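Local atomic coordinates of carboxyltransferase domain-containing protein (PDB entry 2PHC), a protein that is of unknown function but, as a carboxyltransferase-domain (subdomain C and D) protein with a cyclophilin-like fold, probably binds ATP and acts as a hydrolase. Residues V90-E95 and F208-E213; G97-F102 and W179-R184; E142-P147 and V161-K166; W170-S175 and L187-P192. One frame throughout, in Å; residues are numbered along the deposited sequence.

Contact 1: V90-E95 and F208-E213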
# COMPACT_ATOMS: atom_id res chain seq x y z
N VAL A 90 -3.04 7.80 -11.43
CA VAL A 90 -4.43 8.13 -11.20
C VAL A 90 -4.46 9.62 -11.33
O VAL A 90 -3.77 10.31 -10.58
CB VAL A 90 -4.91 7.85 -9.70
CG1 VAL A 90 -6.40 8.19 -9.49
CG2 VAL A 90 -4.64 6.37 -9.25
N ALA A 91 -5.22 10.13 -12.29
CA ALA A 91 -5.69 11.57 -12.27
C ALA A 91 -6.88 11.73 -11.32
O ALA A 91 -7.97 11.28 -11.60
CB ALA A 91 -6.02 12.03 -13.72
N TYR A 92 -6.65 12.31 -10.15
CA TYR A 92 -7.65 12.50 -9.07
C TYR A 92 -8.45 13.80 -9.27
O TYR A 92 -7.94 14.75 -9.92
CB TYR A 92 -7.00 12.60 -7.69
CG TYR A 92 -6.35 11.38 -7.11
CD1 TYR A 92 -5.04 11.06 -7.42
CD2 TYR A 92 -7.03 10.57 -6.21
CE1 TYR A 92 -4.43 9.90 -6.86
CE2 TYR A 92 -6.43 9.42 -5.64
CZ TYR A 92 -5.14 9.12 -5.97
OH TYR A 92 -4.54 8.02 -5.47
N GLY A 93 -9.66 13.82 -8.70
CA GLY A 93 -10.63 14.91 -8.79
C GLY A 93 -11.17 15.35 -10.15
O GLY A 93 -10.85 14.75 -11.18
N GLY A 94 -11.99 16.41 -10.13
CA GLY A 94 -12.56 17.00 -11.35
C GLY A 94 -13.50 16.03 -12.04
O GLY A 94 -14.37 15.42 -11.41
N GLU A 95 -13.29 15.84 -13.33
CA GLU A 95 -14.21 15.04 -14.08
C GLU A 95 -13.97 13.55 -13.91
O GLU A 95 -14.87 12.72 -14.08
CB GLU A 95 -14.13 15.43 -15.54
CG GLU A 95 -15.43 15.11 -16.25
CD GLU A 95 -16.61 16.05 -15.91
OE1 GLU A 95 -16.67 16.73 -14.83
OE2 GLU A 95 -17.53 16.05 -16.79
N PHE A 208 -0.45 4.12 -5.85
CA PHE A 208 -1.11 5.11 -6.70
C PHE A 208 -0.28 6.36 -6.76
O PHE A 208 0.32 6.74 -5.78
CB PHE A 208 -2.54 5.44 -6.30
CG PHE A 208 -3.47 4.25 -6.35
CD1 PHE A 208 -3.82 3.67 -7.53
CD2 PHE A 208 -4.04 3.76 -5.20
CE1 PHE A 208 -4.72 2.59 -7.54
CE2 PHE A 208 -4.91 2.70 -5.20
CZ PHE A 208 -5.25 2.14 -6.37
N VAL A 209 -0.23 6.93 -7.97
CA VAL A 209 0.65 8.06 -8.28
C VAL A 209 -0.20 9.16 -8.89
O VAL A 209 -0.56 9.04 -10.08
CB VAL A 209 1.77 7.65 -9.34
CG1 VAL A 209 2.70 8.90 -9.65
CG2 VAL A 209 2.60 6.45 -8.87
N PRO A 210 -0.55 10.22 -8.11
CA PRO A 210 -1.34 11.32 -8.67
C PRO A 210 -0.64 11.92 -9.89
O PRO A 210 0.53 12.17 -9.83
CB PRO A 210 -1.31 12.32 -7.54
CG PRO A 210 -1.05 11.57 -6.32
CD PRO A 210 -0.17 10.49 -6.70
N ILE A 211 -1.35 12.05 -11.01
CA ILE A 211 -0.91 12.73 -12.24
C ILE A 211 -1.94 13.84 -12.55
O ILE A 211 -3.04 13.84 -11.96
CB ILE A 211 -0.75 11.75 -13.49
CG1 ILE A 211 -2.08 11.08 -13.87
CG2 ILE A 211 0.37 10.75 -13.29
CD1 ILE A 211 -2.05 10.23 -15.14
N ASP A 212 -1.61 14.78 -13.45
CA ASP A 212 -2.64 15.77 -13.97
C ASP A 212 -3.35 15.29 -15.26
O ASP A 212 -2.93 14.31 -15.86
CB ASP A 212 -2.04 17.20 -14.16
CG ASP A 212 -0.68 17.16 -14.87
OD1 ASP A 212 -0.58 16.44 -15.91
OD2 ASP A 212 0.29 17.83 -14.36
N GLU A 213 -4.40 15.97 -15.68
CA GLU A 213 -5.17 15.63 -16.90
C GLU A 213 -4.33 15.36 -18.16
O GLU A 213 -4.81 14.73 -19.10
CB GLU A 213 -6.18 16.76 -17.18
CG GLU A 213 -7.27 16.53 -18.24
CD GLU A 213 -8.54 17.31 -17.92
OE1 GLU A 213 -8.48 18.30 -17.14
OE2 GLU A 213 -9.63 16.91 -18.42
O HOH W 1 -4.10 13.83 -9.62

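Contact 2: G97-F102 and W179-R184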
# COMPACT_ATOMS: atom_id res chain seq x y z
N GLY A 97 -12.87 12.05 -11.06
CA GLY A 97 -13.53 11.59 -9.90
C GLY A 97 -14.55 12.60 -9.48
O GLY A 97 -14.14 13.64 -8.98
N PRO A 98 -15.84 12.40 -9.82
CA PRO A 98 -17.00 13.24 -9.40
C PRO A 98 -17.33 13.25 -7.92
O PRO A 98 -17.96 14.20 -7.39
CB PRO A 98 -18.17 12.63 -10.17
CG PRO A 98 -17.65 11.38 -10.81
CD PRO A 98 -16.19 11.51 -10.94
N ASP A 99 -16.91 12.22 -7.23
CA ASP A 99 -17.40 11.96 -5.92
C ASP A 99 -16.38 12.36 -4.86
O ASP A 99 -16.57 12.14 -3.72
CB ASP A 99 -17.73 10.49 -5.81
CG ASP A 99 -18.88 10.05 -6.68
OD1 ASP A 99 -19.90 10.71 -6.70
OD2 ASP A 99 -18.78 9.02 -7.30
N ILE A 100 -15.27 12.95 -5.26
CA ILE A 100 -14.19 13.22 -4.32
C ILE A 100 -14.53 14.28 -3.33
O ILE A 100 -14.07 14.28 -2.24
CB ILE A 100 -12.85 13.50 -5.01
CG1 ILE A 100 -11.69 13.33 -4.04
CG2 ILE A 100 -12.81 14.87 -5.63
CD1 ILE A 100 -10.39 13.38 -4.68
N GLU A 101 -15.37 15.20 -3.72
CA GLU A 101 -15.75 16.27 -2.82
C GLU A 101 -16.61 15.74 -1.73
O GLU A 101 -16.48 16.18 -0.59
CB GLU A 101 -16.40 17.48 -3.60
CG GLU A 101 -15.43 18.17 -4.66
CD GLU A 101 -15.59 17.58 -6.13
OE1 GLU A 101 -16.21 16.48 -6.36
OE2 GLU A 101 -15.09 18.24 -7.07
N PHE A 102 -17.51 14.81 -2.04
CA PHE A 102 -18.37 14.22 -0.98
C PHE A 102 -17.52 13.34 -0.04
O PHE A 102 -17.81 13.19 1.20
CB PHE A 102 -19.48 13.40 -1.64
CG PHE A 102 -20.29 12.58 -0.67
CD1 PHE A 102 -21.59 12.98 -0.28
CD2 PHE A 102 -19.77 11.37 -0.15
CE1 PHE A 102 -22.30 12.23 0.61
CE2 PHE A 102 -20.49 10.66 0.80
CZ PHE A 102 -21.76 11.05 1.15
N TRP A 179 -19.73 2.76 -6.29
CA TRP A 179 -18.56 3.10 -5.45
C TRP A 179 -18.33 4.60 -5.61
O TRP A 179 -18.67 5.13 -6.65
CB TRP A 179 -17.25 2.33 -5.90
CG TRP A 179 -17.19 0.87 -5.38
CD1 TRP A 179 -18.25 0.01 -5.31
CD2 TRP A 179 -16.05 0.14 -4.83
NE1 TRP A 179 -17.89 -1.20 -4.75
CE2 TRP A 179 -16.54 -1.16 -4.45
CE3 TRP A 179 -14.70 0.42 -4.62
CZ2 TRP A 179 -15.71 -2.15 -3.87
CZ3 TRP A 179 -13.86 -0.60 -4.00
CH2 TRP A 179 -14.39 -1.86 -3.66
N ARG A 180 -17.75 5.29 -4.61
CA ARG A 180 -17.46 6.72 -4.73
C ARG A 180 -16.27 6.87 -5.57
O ARG A 180 -15.19 6.50 -5.13
CB ARG A 180 -17.24 7.42 -3.35
CG ARG A 180 -18.48 7.39 -2.49
CD ARG A 180 -19.74 8.22 -2.98
NE ARG A 180 -20.86 7.95 -2.02
CZ ARG A 180 -21.97 8.71 -1.92
NH1 ARG A 180 -22.13 9.81 -2.70
NH2 ARG A 180 -22.87 8.41 -1.03
N ILE A 181 -16.43 7.43 -6.76
CA ILE A 181 -15.32 7.58 -7.70
C ILE A 181 -14.51 8.87 -7.51
O ILE A 181 -15.07 9.97 -7.65
CB ILE A 181 -15.79 7.48 -9.13
CG1 ILE A 181 -16.73 6.26 -9.34
CG2 ILE A 181 -14.62 7.53 -10.04
CD1 ILE A 181 -16.09 4.78 -8.98
N ILE A 182 -13.19 8.72 -7.27
CA ILE A 182 -12.25 9.80 -6.83
C ILE A 182 -11.14 10.08 -7.87
O ILE A 182 -10.38 11.01 -7.73
CB ILE A 182 -11.65 9.51 -5.38
CG1 ILE A 182 -10.65 8.31 -5.35
CG2 ILE A 182 -12.77 9.30 -4.33
CD1 ILE A 182 -9.78 8.29 -4.02
N GLY A 183 -11.08 9.33 -8.95
CA GLY A 183 -9.92 9.44 -9.80
C GLY A 183 -10.07 8.45 -10.90
O GLY A 183 -10.96 7.60 -10.81
N ARG A 184 -9.24 8.55 -11.94
CA ARG A 184 -9.28 7.57 -12.99
C ARG A 184 -7.85 7.28 -13.39
O ARG A 184 -7.02 8.18 -13.38
CB ARG A 184 -9.99 8.15 -14.19
CG ARG A 184 -10.30 7.22 -15.23
CD ARG A 184 -11.37 7.86 -16.19
NE ARG A 184 -11.41 7.04 -17.40
CZ ARG A 184 -11.90 7.41 -18.60
NH1 ARG A 184 -12.45 8.62 -18.76
NH2 ARG A 184 -11.88 6.54 -19.62
O HOH W 2 -20.87 11.57 -4.37

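Contact 3: E142-P147 and V161-K166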
# COMPACT_ATOMS: atom_id res chain seq x y z
N GLU A 142 -8.51 4.37 7.02
CA GLU A 142 -9.92 4.56 7.40
C GLU A 142 -10.49 6.02 7.43
O GLU A 142 -11.72 6.21 7.44
CB GLU A 142 -10.19 3.84 8.72
CG GLU A 142 -10.02 2.37 8.50
CD GLU A 142 -10.24 1.48 9.71
OE1 GLU A 142 -10.76 1.96 10.78
OE2 GLU A 142 -9.88 0.29 9.55
N ARG A 143 -9.62 7.02 7.42
CA ARG A 143 -10.04 8.39 7.45
C ARG A 143 -10.74 8.81 6.19
O ARG A 143 -11.37 9.89 6.15
CB ARG A 143 -8.84 9.31 7.70
CG ARG A 143 -8.32 9.27 9.13
CD ARG A 143 -7.03 10.12 9.17
NE ARG A 143 -5.88 9.49 8.52
CZ ARG A 143 -4.76 10.11 8.14
NH1 ARG A 143 -4.62 11.43 8.31
NH2 ARG A 143 -3.78 9.42 7.58
N ILE A 144 -10.54 8.02 5.12
CA ILE A 144 -11.29 8.23 3.87
C ILE A 144 -12.43 7.23 3.57
O ILE A 144 -13.02 7.28 2.50
CB ILE A 144 -10.37 8.47 2.69
CG1 ILE A 144 -9.44 7.29 2.46
CG2 ILE A 144 -9.58 9.75 2.91
CD1 ILE A 144 -8.87 7.35 1.08
N ALA A 145 -12.77 6.40 4.56
CA ALA A 145 -13.88 5.45 4.50
C ALA A 145 -15.20 6.16 4.08
O ALA A 145 -15.52 7.20 4.66
CB ALA A 145 -14.04 4.75 5.87
N THR A 146 -15.95 5.64 3.10
CA THR A 146 -17.17 6.32 2.61
C THR A 146 -18.11 5.33 2.02
O THR A 146 -17.73 4.60 1.04
CB THR A 146 -16.88 7.41 1.50
OG1 THR A 146 -15.83 8.27 1.94
CG2 THR A 146 -18.14 8.28 1.23
N PRO A 147 -19.38 5.32 2.51
CA PRO A 147 -20.38 4.36 1.97
C PRO A 147 -20.67 4.62 0.52
O PRO A 147 -20.32 5.66 0.06
CB PRO A 147 -21.62 4.55 2.86
CG PRO A 147 -21.52 6.01 3.32
CD PRO A 147 -19.96 6.20 3.55
N VAL A 161 -11.35 4.72 -10.01
CA VAL A 161 -10.81 4.38 -8.72
C VAL A 161 -11.93 4.77 -7.75
O VAL A 161 -12.34 5.91 -7.68
CB VAL A 161 -9.50 5.17 -8.45
CG1 VAL A 161 -9.05 5.09 -6.97
CG2 VAL A 161 -8.31 4.76 -9.49
N GLY A 162 -12.47 3.82 -7.01
CA GLY A 162 -13.43 4.24 -6.05
C GLY A 162 -13.20 3.76 -4.67
O GLY A 162 -12.29 2.99 -4.47
N ILE A 163 -14.07 4.20 -3.75
CA ILE A 163 -14.08 3.79 -2.33
C ILE A 163 -15.47 3.25 -2.05
O ILE A 163 -16.49 3.76 -2.60
CB ILE A 163 -13.80 5.02 -1.42
CG1 ILE A 163 -12.37 5.59 -1.66
CG2 ILE A 163 -14.14 4.79 0.07
CD1 ILE A 163 -12.12 6.87 -0.88
N ALA A 164 -15.54 2.26 -1.17
CA ALA A 164 -16.76 1.70 -0.78
C ALA A 164 -16.47 1.09 0.58
O ALA A 164 -15.78 0.08 0.68
CB ALA A 164 -17.27 0.65 -1.81
N GLY A 165 -17.04 1.67 1.62
CA GLY A 165 -16.52 1.54 3.01
C GLY A 165 -15.01 1.75 3.17
O GLY A 165 -14.38 2.72 2.67
N LYS A 166 -14.42 0.74 3.82
CA LYS A 166 -13.00 0.73 4.01
C LYS A 166 -12.18 0.19 2.84
O LYS A 166 -11.04 -0.03 3.02
CB LYS A 166 -12.66 0.01 5.34
CG LYS A 166 -13.44 0.64 6.51
CD LYS A 166 -13.55 -0.36 7.74
CE LYS A 166 -14.31 0.30 8.90
NZ LYS A 166 -14.22 -0.53 10.16

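Contact 4: W170-S175 and L187-P192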
# COMPACT_ATOMS: atom_id res chain seq x y z
N TRP A 170 -10.48 -0.46 -8.29
CA TRP A 170 -10.88 0.23 -9.50
C TRP A 170 -11.68 -0.68 -10.47
O TRP A 170 -11.49 -1.91 -10.49
CB TRP A 170 -9.69 0.85 -10.21
CG TRP A 170 -8.71 -0.14 -10.87
CD1 TRP A 170 -8.77 -0.65 -12.12
CD2 TRP A 170 -7.47 -0.66 -10.30
NE1 TRP A 170 -7.68 -1.44 -12.39
CE2 TRP A 170 -6.89 -1.50 -11.27
CE3 TRP A 170 -6.81 -0.48 -9.06
CZ2 TRP A 170 -5.64 -2.16 -11.06
CZ3 TRP A 170 -5.58 -1.19 -8.84
CH2 TRP A 170 -5.01 -1.97 -9.83
N TYR A 171 -12.61 -0.04 -11.20
CA TYR A 171 -13.24 -0.57 -12.40
C TYR A 171 -12.27 -0.67 -13.55
O TYR A 171 -11.72 0.37 -13.98
CB TYR A 171 -14.38 0.34 -12.76
CG TYR A 171 -15.38 0.43 -11.64
CD1 TYR A 171 -16.48 -0.35 -11.66
CD2 TYR A 171 -15.21 1.31 -10.59
CE1 TYR A 171 -17.41 -0.29 -10.66
CE2 TYR A 171 -16.17 1.42 -9.58
CZ TYR A 171 -17.24 0.60 -9.61
OH TYR A 171 -18.17 0.60 -8.63
N ALA A 172 -11.98 -1.89 -13.98
CA ALA A 172 -10.96 -2.09 -15.03
C ALA A 172 -11.53 -1.75 -16.41
O ALA A 172 -10.82 -1.27 -17.25
CB ALA A 172 -10.42 -3.52 -15.01
N ILE A 173 -12.84 -1.94 -16.60
CA ILE A 173 -13.52 -1.48 -17.81
C ILE A 173 -14.86 -0.84 -17.46
O ILE A 173 -15.32 -0.89 -16.30
CB ILE A 173 -13.71 -2.65 -18.85
CG1 ILE A 173 -14.62 -3.74 -18.28
CG2 ILE A 173 -12.38 -3.25 -19.23
CD1 ILE A 173 -15.31 -4.58 -19.42
N GLU A 174 -15.50 -0.22 -18.47
CA GLU A 174 -16.76 0.51 -18.24
C GLU A 174 -17.79 -0.50 -17.79
O GLU A 174 -17.88 -1.60 -18.35
CB GLU A 174 -17.20 1.27 -19.48
CG GLU A 174 -18.47 2.12 -19.33
CD GLU A 174 -19.08 2.46 -20.72
OE1 GLU A 174 -19.99 1.71 -21.21
OE2 GLU A 174 -18.64 3.46 -21.34
N SER A 175 -18.53 -0.17 -16.72
CA SER A 175 -19.41 -1.13 -16.08
C SER A 175 -20.29 -0.40 -15.03
O SER A 175 -20.03 0.76 -14.69
CB SER A 175 -18.61 -2.33 -15.49
OG SER A 175 -17.35 -2.00 -14.90
N LEU A 187 -3.92 3.96 -17.90
CA LEU A 187 -3.49 2.63 -18.33
C LEU A 187 -4.66 1.68 -18.56
O LEU A 187 -5.69 1.74 -17.85
CB LEU A 187 -2.62 2.03 -17.24
CG LEU A 187 -1.43 2.86 -16.76
CD1 LEU A 187 -0.96 2.28 -15.46
CD2 LEU A 187 -0.28 2.84 -17.77
N ARG A 188 -4.50 0.79 -19.55
CA ARG A 188 -5.47 -0.28 -19.75
C ARG A 188 -4.99 -1.38 -18.82
O ARG A 188 -4.13 -2.22 -19.20
CB ARG A 188 -5.49 -0.75 -21.16
CG ARG A 188 -6.66 -1.63 -21.48
CD ARG A 188 -6.69 -2.00 -22.97
NE ARG A 188 -7.63 -3.09 -23.19
CZ ARG A 188 -8.06 -3.47 -24.38
NH1 ARG A 188 -7.63 -2.84 -25.47
NH2 ARG A 188 -8.92 -4.48 -24.49
N THR A 189 -5.58 -1.40 -17.61
CA THR A 189 -5.14 -2.32 -16.54
C THR A 189 -5.48 -3.80 -16.75
O THR A 189 -4.77 -4.70 -16.26
CB THR A 189 -5.60 -1.82 -15.13
OG1 THR A 189 -7.02 -1.73 -15.10
CG2 THR A 189 -4.94 -0.44 -14.78
N PHE A 190 -6.56 -4.07 -17.47
CA PHE A 190 -6.93 -5.43 -17.87
C PHE A 190 -7.05 -5.49 -19.41
O PHE A 190 -7.74 -4.70 -20.06
CB PHE A 190 -8.28 -5.93 -17.19
CG PHE A 190 -8.22 -6.18 -15.65
CD1 PHE A 190 -8.89 -7.28 -15.09
CD2 PHE A 190 -7.60 -5.27 -14.76
CE1 PHE A 190 -8.92 -7.49 -13.67
CE2 PHE A 190 -7.60 -5.45 -13.35
CZ PHE A 190 -8.32 -6.55 -12.82
N ASN A 191 -6.43 -6.45 -20.02
CA ASN A 191 -6.37 -6.40 -21.47
C ASN A 191 -6.32 -7.79 -21.89
O ASN A 191 -5.27 -8.37 -21.78
CB ASN A 191 -5.12 -5.66 -21.96
CG ASN A 191 -5.10 -5.48 -23.47
OD1 ASN A 191 -5.83 -6.17 -24.20
ND2 ASN A 191 -4.24 -4.60 -23.96
N PRO A 192 -7.48 -8.38 -22.33
CA PRO A 192 -7.40 -9.81 -22.73
C PRO A 192 -6.44 -9.83 -23.95
O PRO A 192 -6.17 -8.77 -24.57
CB PRO A 192 -8.88 -10.16 -23.05
CG PRO A 192 -9.46 -8.85 -23.58
CD PRO A 192 -8.81 -7.80 -22.60
O HOH W 3 -8.44 -0.41 -17.10
O HOH W 4 -9.02 -2.67 -18.58

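Contact 1: V90-E95 and F208-E213
Val90 and Ile211 join strand 85-92 to strand 205-211 as parallel neighbours, the pairing that brings the first and last strands of the seven-stranded sheet of this cyclophilin-like domain together. Val90 takes part through both of its backbone polar atoms: its N gives a hydrogen bond of 3.1 Å to Val209 O, and its O receives one of 3.0 Å from Ile211 N. Pro210 CA adds a CA-H...O contact to the same Val90 oxygen. One residue further on the direct bonding gives way to a water that accepts from Tyr92 N and donates to Ile211 O at 2.6 Å.

Tyr92 is the side chain to follow. From CB, with CG anti to the carbonyl carbon (chi1 -69°), the ring passes over Val90, whose CG1 sits 3.6 Å from the ring plane above its centre. CD1 then lies against Pro210 CA and CB, and CE1 touches Pro210 CG at 3.8 Å. At the tip, OH comes within 3.4 Å of Phe208 CB, the two side chains crossing at about a right angle, while its hydrogen bond goes to His118 of helix 111-119. The rings of Tyr92 and Phe208 both meet the His118 ring, so the helix closes over this side of the strand pair. On the other face of the sheet Ala91 CB meets Ile211 CG1. Beneath Tyr92, Val90 CG2 presses against the Phe208 ring, 3.3 Å from CD1.

Contact 2: G97-F102 and W179-R184
Asp99 and Ile181 hold each other by two hydrogen bonds that run in opposite directions. Asp99 N donates to Ile181 O at 2.9 Å, approaching nearly in line with the C=O bond, and Ile181 N returns a bond of 2.9 Å to Asp99 OD2, using the anti lone pair of that oxygen. With CG anti to the carbonyl carbon (chi1 -67°), the carboxyl carbon comes beside the strand, and OD2 reaches Ile181 N. OD2 has a second partner in Arg153, a salt bridge that probably helps to keep this buried acid ionised. OD1 turns to a water at 2.7 Å, and the water accepts from Arg180 NH1, linking the acid to the guanidinium at one remove.

These bonds fasten the turn leading into helix 100-107 to strand 180-184 of the cyclophilin-like domain's sheet. Gly97 passes very close to the strand, its CA 3.2 Å from Ile181 O and lying also against Ile182 C and Gly183 N.

Further out, the guanidinium of Arg180 lies flat on the Phe102 ring in a cation-pi stack, the planes 6° apart and CZ 3.9 Å from the ring centroid. NH1 is over the middle of the ring and NH2 nearer CZ of Phe102. A bend in the arginine chain at chi2 (-66°) places its CD beside Asp99 CB, 4.1 Å away, and NE is held by Pro147 O. On the inner side, Ile100 CG1 packs on Ile182 CB at 4.0 Å, the two isoleucines crossing at about a right angle, with Val111, Val114 and Ile115 of helix 111-119 also touching Ile100.

Contact 3: E142-P147 and V161-K166
Ile144 and Ile163 meet at about a right angle, their CD1 atoms 3.8 Å apart, and form the apolar side of this contact between the loop after strand 134-138 and the end of strand 160-164, in the sheet of the cyclophilin-like domain. Ile163 has CG1 anti to the carbonyl carbon (chi1 -64°) and CG2 anti to the backbone N. Both branches touch Ile144 O, CD1 at 3.5 Å; CG2 also reaches Thr146 N and approaches Thr146 CB. Val103 of helix 100-107 touches both Ile163 and Thr146, and Ile117 and His118 of helix 111-119 pack on Ile144.

Along the backbone, Thr146 and Gly165 make a single antiparallel bridge of the hydrogen-bonded kind. Both of its bonds are weak: Thr146 N to Gly165 O is 3.3 Å, and Gly165 N to Thr146 O, though 3.1 Å, is strongly bent at 122°. Ala145 CA adds a CA-H...O contact of 3.3 Å to Gly165 O, with Ala145 CB beside the same carbonyl.

At the outer end Glu142 and Lys166, both extended beyond CG, cross obliquely. Glu142 OE2 approaches Lys166 CD, but OE1 remains 4.3 Å from NZ, beyond a salt bridge. Asn107, bonded to Ala145 O, and Arg180, bonded to Pro147 O, hold the loop further. With a weak bridge and charges that do not close, the apolar contacts of Ile163 make up a substantial part of this contact; attraction between the exposed charges probably contributes little.

Contact 4: W170-S175 and L187-P192
Trp170 and Thr189 both place their first side-chain group between the backbone N and the carbonyl carbon: chi1 sets CG of Trp170 (70°) and OG1 of Thr189 there, and chi2 of Trp170 (88°) turns the indole until NE1 faces the hydroxyl. The bond from Trp170 NE1 to Thr189 OG1 is 2.8 Å long, with the oxygen at the indole edge but tilted 22° from its plane. It satisfies a buried N-H, and Thr189 CB and CG2 sit against the same part of the ring. Phe190 instead offers a ring face to Ala172: CB stands 3.3 Å above the plane, shifted toward the rim near CD2, a CH-pi contact. Two waters complete the join. Both donate to Ala172 O; one accepts from Thr189 N and the other, at 3.0 Å, from Phe190 N, so a single carbonyl serves two backbone amides of the facing loop.

The contact ties the end of strand 167-171 to the long loop between strands 180-184 and 205-211 of the cyclophilin-like domain. Ala135 and Leu137 of strand 134-138 and Ile88 of strand 85-92 pack on Trp170, while the Phe190 ring meets that of Phe130, just beyond strand 123-129.

In the fold
Contacts 1, 2 and 3 run through neighbouring parts of one sheet: strand 85-92 of contact 1 lies beside strand 180-184 of contact 2, which lies beside strand 160-164 of contact 3, and strand 167-171 of contact 4 follows. Contacts 2 and 4 are buried, 1 and 3 only partly so. Contact 1 pairs two strands; the others fasten a loop or helix start to a strand. Their chemistry differs accordingly: two direct backbone bonds and then a water in contact 1, a carboxylate and a cation-pi stack in contact 2, weak bonds and apolar contact in 3, an indole bond and waters in 4. Phe102 of contact 2 also touches Thr146 of contact 3.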